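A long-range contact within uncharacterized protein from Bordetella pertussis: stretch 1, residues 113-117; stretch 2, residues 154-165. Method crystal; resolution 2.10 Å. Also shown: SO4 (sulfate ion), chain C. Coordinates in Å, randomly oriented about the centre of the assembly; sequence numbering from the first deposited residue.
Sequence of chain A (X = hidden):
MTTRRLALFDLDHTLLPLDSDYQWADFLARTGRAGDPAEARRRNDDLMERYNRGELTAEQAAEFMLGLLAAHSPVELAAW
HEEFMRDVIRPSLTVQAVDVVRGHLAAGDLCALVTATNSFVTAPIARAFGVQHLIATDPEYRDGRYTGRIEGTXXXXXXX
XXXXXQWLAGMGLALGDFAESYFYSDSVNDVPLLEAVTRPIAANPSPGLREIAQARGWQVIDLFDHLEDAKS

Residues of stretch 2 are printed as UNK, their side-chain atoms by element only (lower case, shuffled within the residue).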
# COMPACT_ATOMS: atom_id res chain seq x y z
N LEU A 113 -0.63 -8.32 -0.20
CA LEU A 113 -0.36 -6.95 0.16
C LEU A 113 -1.54 -6.09 -0.29
O LEU A 113 -1.96 -6.14 -1.47
CB LEU A 113 0.97 -6.51 -0.47
CG LEU A 113 1.69 -5.24 -0.03
CD1 LEU A 113 2.24 -5.30 1.38
CD2 LEU A 113 2.86 -4.92 -1.02
N VAL A 114 -2.11 -5.33 0.67
CA VAL A 114 -3.27 -4.50 0.41
C VAL A 114 -2.95 -3.05 0.73
O VAL A 114 -2.85 -2.66 1.92
CB VAL A 114 -4.51 -4.96 1.25
CG1 VAL A 114 -5.78 -4.30 0.68
CG2 VAL A 114 -4.63 -6.49 1.27
N THR A 115 -2.81 -2.24 -0.32
CA THR A 115 -2.22 -0.92 -0.19
C THR A 115 -2.84 0.12 -1.13
O THR A 115 -3.13 -0.18 -2.28
CB THR A 115 -0.67 -1.03 -0.45
OG1 THR A 115 -0.08 0.27 -0.44
CG2 THR A 115 -0.40 -1.68 -1.80
N ALA A 116 -2.98 1.35 -0.63
CA ALA A 116 -3.48 2.48 -1.42
C ALA A 116 -2.41 2.94 -2.38
O ALA A 116 -2.72 3.60 -3.35
CB ALA A 116 -3.90 3.65 -0.56
N THR A 117 -1.14 2.64 -2.12
CA THR A 117 -0.09 3.12 -3.03
C THR A 117 -0.22 2.30 -4.34
O THR A 117 -0.38 1.11 -4.32
CB THR A 117 1.28 3.11 -2.37
OG1 THR A 117 1.30 4.08 -1.30
CG2 THR A 117 2.42 3.49 -3.38
N UNK A 154 -10.43 2.19 -5.71
CA UNK A 154 -9.20 2.38 -4.98
C UNK A 154 -9.10 1.47 -3.76
O UNK A 154 -10.12 1.15 -3.12
c UNK A 154 -11.26 3.40 -5.83
c UNK A 154 -9.21 3.86 -4.58
c UNK A 154 -10.54 4.41 -5.02
N UNK A 155 -7.88 1.03 -3.49
CA UNK A 155 -7.59 0.18 -2.34
C UNK A 155 -7.27 1.08 -1.15
O UNK A 155 -6.16 1.17 -0.66
o UNK A 155 -6.52 -1.85 -1.74
c UNK A 155 -6.49 -0.80 -2.68
N UNK A 156 -8.31 1.78 -0.73
CA UNK A 156 -8.19 2.83 0.29
C UNK A 156 -9.45 2.86 1.13
O UNK A 156 -10.56 2.85 0.61
c UNK A 156 -6.57 6.47 2.35
c UNK A 156 -7.91 4.18 -0.37
c UNK A 156 -6.71 5.40 1.43
c UNK A 156 -8.75 6.33 0.64
c UNK A 156 -8.63 7.43 1.49
c UNK A 156 -7.78 5.31 0.60
c UNK A 156 -7.52 7.49 2.36
N UNK A 157 -9.25 2.85 2.43
CA UNK A 157 -10.34 2.82 3.36
C UNK A 157 -11.32 1.67 3.08
O UNK A 157 -10.92 0.52 3.03
c UNK A 157 -10.20 5.28 3.83
c UNK A 157 -11.03 6.51 4.15
c UNK A 157 -10.05 8.78 4.53
n UNK A 157 -9.24 9.58 5.25
n UNK A 157 -10.71 9.33 3.50
n UNK A 157 -10.19 7.49 4.86
c UNK A 157 -11.06 4.18 3.37
N UNK A 158 -12.60 1.99 2.88
CA UNK A 158 -13.61 0.97 2.65
C UNK A 158 -13.32 0.24 1.33
O UNK A 158 -13.78 -0.87 1.13
c UNK A 158 -15.09 4.17 2.66
o UNK A 158 -14.25 4.99 3.12
o UNK A 158 -15.73 4.43 1.59
c UNK A 158 -15.07 1.54 2.61
c UNK A 158 -15.37 2.83 3.44
N UNK A 159 -12.63 0.90 0.39
CA UNK A 159 -12.24 0.25 -0.86
C UNK A 159 -11.35 -0.97 -0.66
O UNK A 159 -11.38 -1.89 -1.48
N UNK A 160 -10.53 -0.97 0.39
CA UNK A 160 -9.71 -2.15 0.65
C UNK A 160 -10.62 -3.35 0.88
O UNK A 160 -10.31 -4.45 0.41
c UNK A 160 -7.69 -0.95 1.55
n UNK A 160 -4.19 -0.30 3.04
c UNK A 160 -5.38 -0.17 2.14
c UNK A 160 -6.47 -1.17 2.48
c UNK A 160 -8.79 -1.95 1.82
N UNK A 161 -11.78 -3.14 1.53
CA UNK A 161 -12.71 -4.24 1.80
C UNK A 161 -13.32 -4.77 0.52
O UNK A 161 -13.25 -5.99 0.24
c UNK A 161 -13.12 -3.36 4.16
c UNK A 161 -13.78 -3.91 2.91
c UNK A 161 -14.61 -5.21 3.27
N UNK A 162 -13.88 -3.87 -0.28
CA UNK A 162 -14.41 -4.23 -1.59
C UNK A 162 -13.35 -5.00 -2.44
O UNK A 162 -13.59 -6.11 -2.92
c UNK A 162 -16.06 -2.31 -1.50
c UNK A 162 -15.39 -3.17 -3.77
c UNK A 162 -14.93 -2.93 -2.31
N UNK A 163 -12.14 -4.44 -2.54
CA UNK A 163 -11.13 -5.04 -3.39
C UNK A 163 -10.72 -6.42 -2.91
O UNK A 163 -10.53 -7.31 -3.69
n UNK A 163 -9.05 -3.96 -6.27
n UNK A 163 -7.80 -2.05 -6.55
c UNK A 163 -7.90 -3.36 -6.57
c UNK A 163 -10.28 -3.27 -5.88
c UNK A 163 -9.91 -4.09 -3.51
n UNK A 163 -6.81 -4.06 -6.83
c UNK A 163 -10.20 -2.89 -4.34
N UNK A 164 -10.61 -6.60 -1.60
CA UNK A 164 -10.23 -7.88 -1.06
C UNK A 164 -11.35 -8.87 -1.39
O UNK A 164 -11.08 -10.02 -1.79
c UNK A 164 -9.96 -9.15 1.04
c UNK A 164 -10.01 -7.78 0.47
c UNK A 164 -8.68 -7.00 0.79
N UNK A 165 -12.62 -8.48 -1.21
CA UNK A 165 -13.72 -9.45 -1.48
C UNK A 165 -13.80 -9.79 -3.00
O UNK A 165 -13.95 -10.99 -3.40
n UNK A 165 -14.51 -10.05 1.23
c UNK A 165 -15.06 -9.01 0.65
o UNK A 165 -15.57 -8.06 1.30
c UNK A 165 -15.05 -9.00 -0.89
S SO4 C . -1.06 2.06 2.49
O1 SO4 C . -0.13 0.87 2.36
O2 SO4 C . -2.47 1.77 2.05
O3 SO4 C . -0.90 2.50 3.87
O4 SO4 C . -0.61 3.16 1.63

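Position 154 carries three carbons that close a ring onto its own backbone N; none touches stretch 1. Only proline makes that ring, so this is Pro154.

Position 155 has one carbon followed by one oxygen. Its CA lies 4.8 Å from Ala116 CA, and its CB points toward stretch 1, reaching 3.4 Å from Thr115 O; the side-chain oxygen sits 3.5 Å from Val114 CG1. This is Ser155. Ser155 O and Ala116 N are 3.2 Å apart, but the poor angle rules out a hydrogen bond.

At 156, one carbon leads to a ring of six carbons with no heteroatom. A ring carbon approaches Ala116 CB at 3.9 Å, an oblique apolar contact. The ring identifies Phe156, and the atom is CD1.

Position 157 shows three carbons, a nitrogen, then a carbon bearing two more nitrogens, all out of reach of stretch 1: a guanidinium, so Arg157. Position 158 has three carbons, the third carrying two oxygens, also out of reach; this carboxylate belongs to Glu158.

No side-chain atoms follow CA at 159, which makes it Gly159. An ideal CB here would lie 2.0 Å from Pro154 O, a clash within stretch 2 itself.

Position 160 has four carbons in a row ending in nitrogen. The third carbon packs 3.7 Å from Val114 CG1, and the terminal nitrogen lies 2.9 Å from Val114 O. This is Lys160; its chi angles (m, t, t, t) leave the chain extended beyond CB, and NZ donates to Val114 O.

Positions 161 and 162 each have one carbon carrying two others, neither in contact with stretch 1: Val161 and Val162. At 163 there are three carbons, a nitrogen and a carbon with two further nitrogens; CB points toward stretch 1, yet the nearest approach is from this CB to Val114 CG1, 5.9 Å. This is Arg163. At 164, another carbon bears two carbons, one of which meets Val114 CG1 at 4.0 Å: Val164, through CG2. At 165, two carbons, the second with one oxygen and one nitrogen, lie well away from the contact and form the amide of Asn165.

The contact combines apolar packing with one direct hydrogen bond. Strand 113-115 and helix 158-165 run at 143°, their axes 9.3 Å apart at closest approach, and Lys160 spans that gap. Its NZ also donates to sulfate O2 at 2.9 Å, while Ala116 N donates to the same O2 at 2.8 Å with a nearly straight angle of 175°. Thr115, whose CB points away from stretch 2, donates from OG1 to sulfate O1 at 2.9 Å. The anion thus links both stretches.

Stretch 2 (154-165) PSFREGKVVRVN
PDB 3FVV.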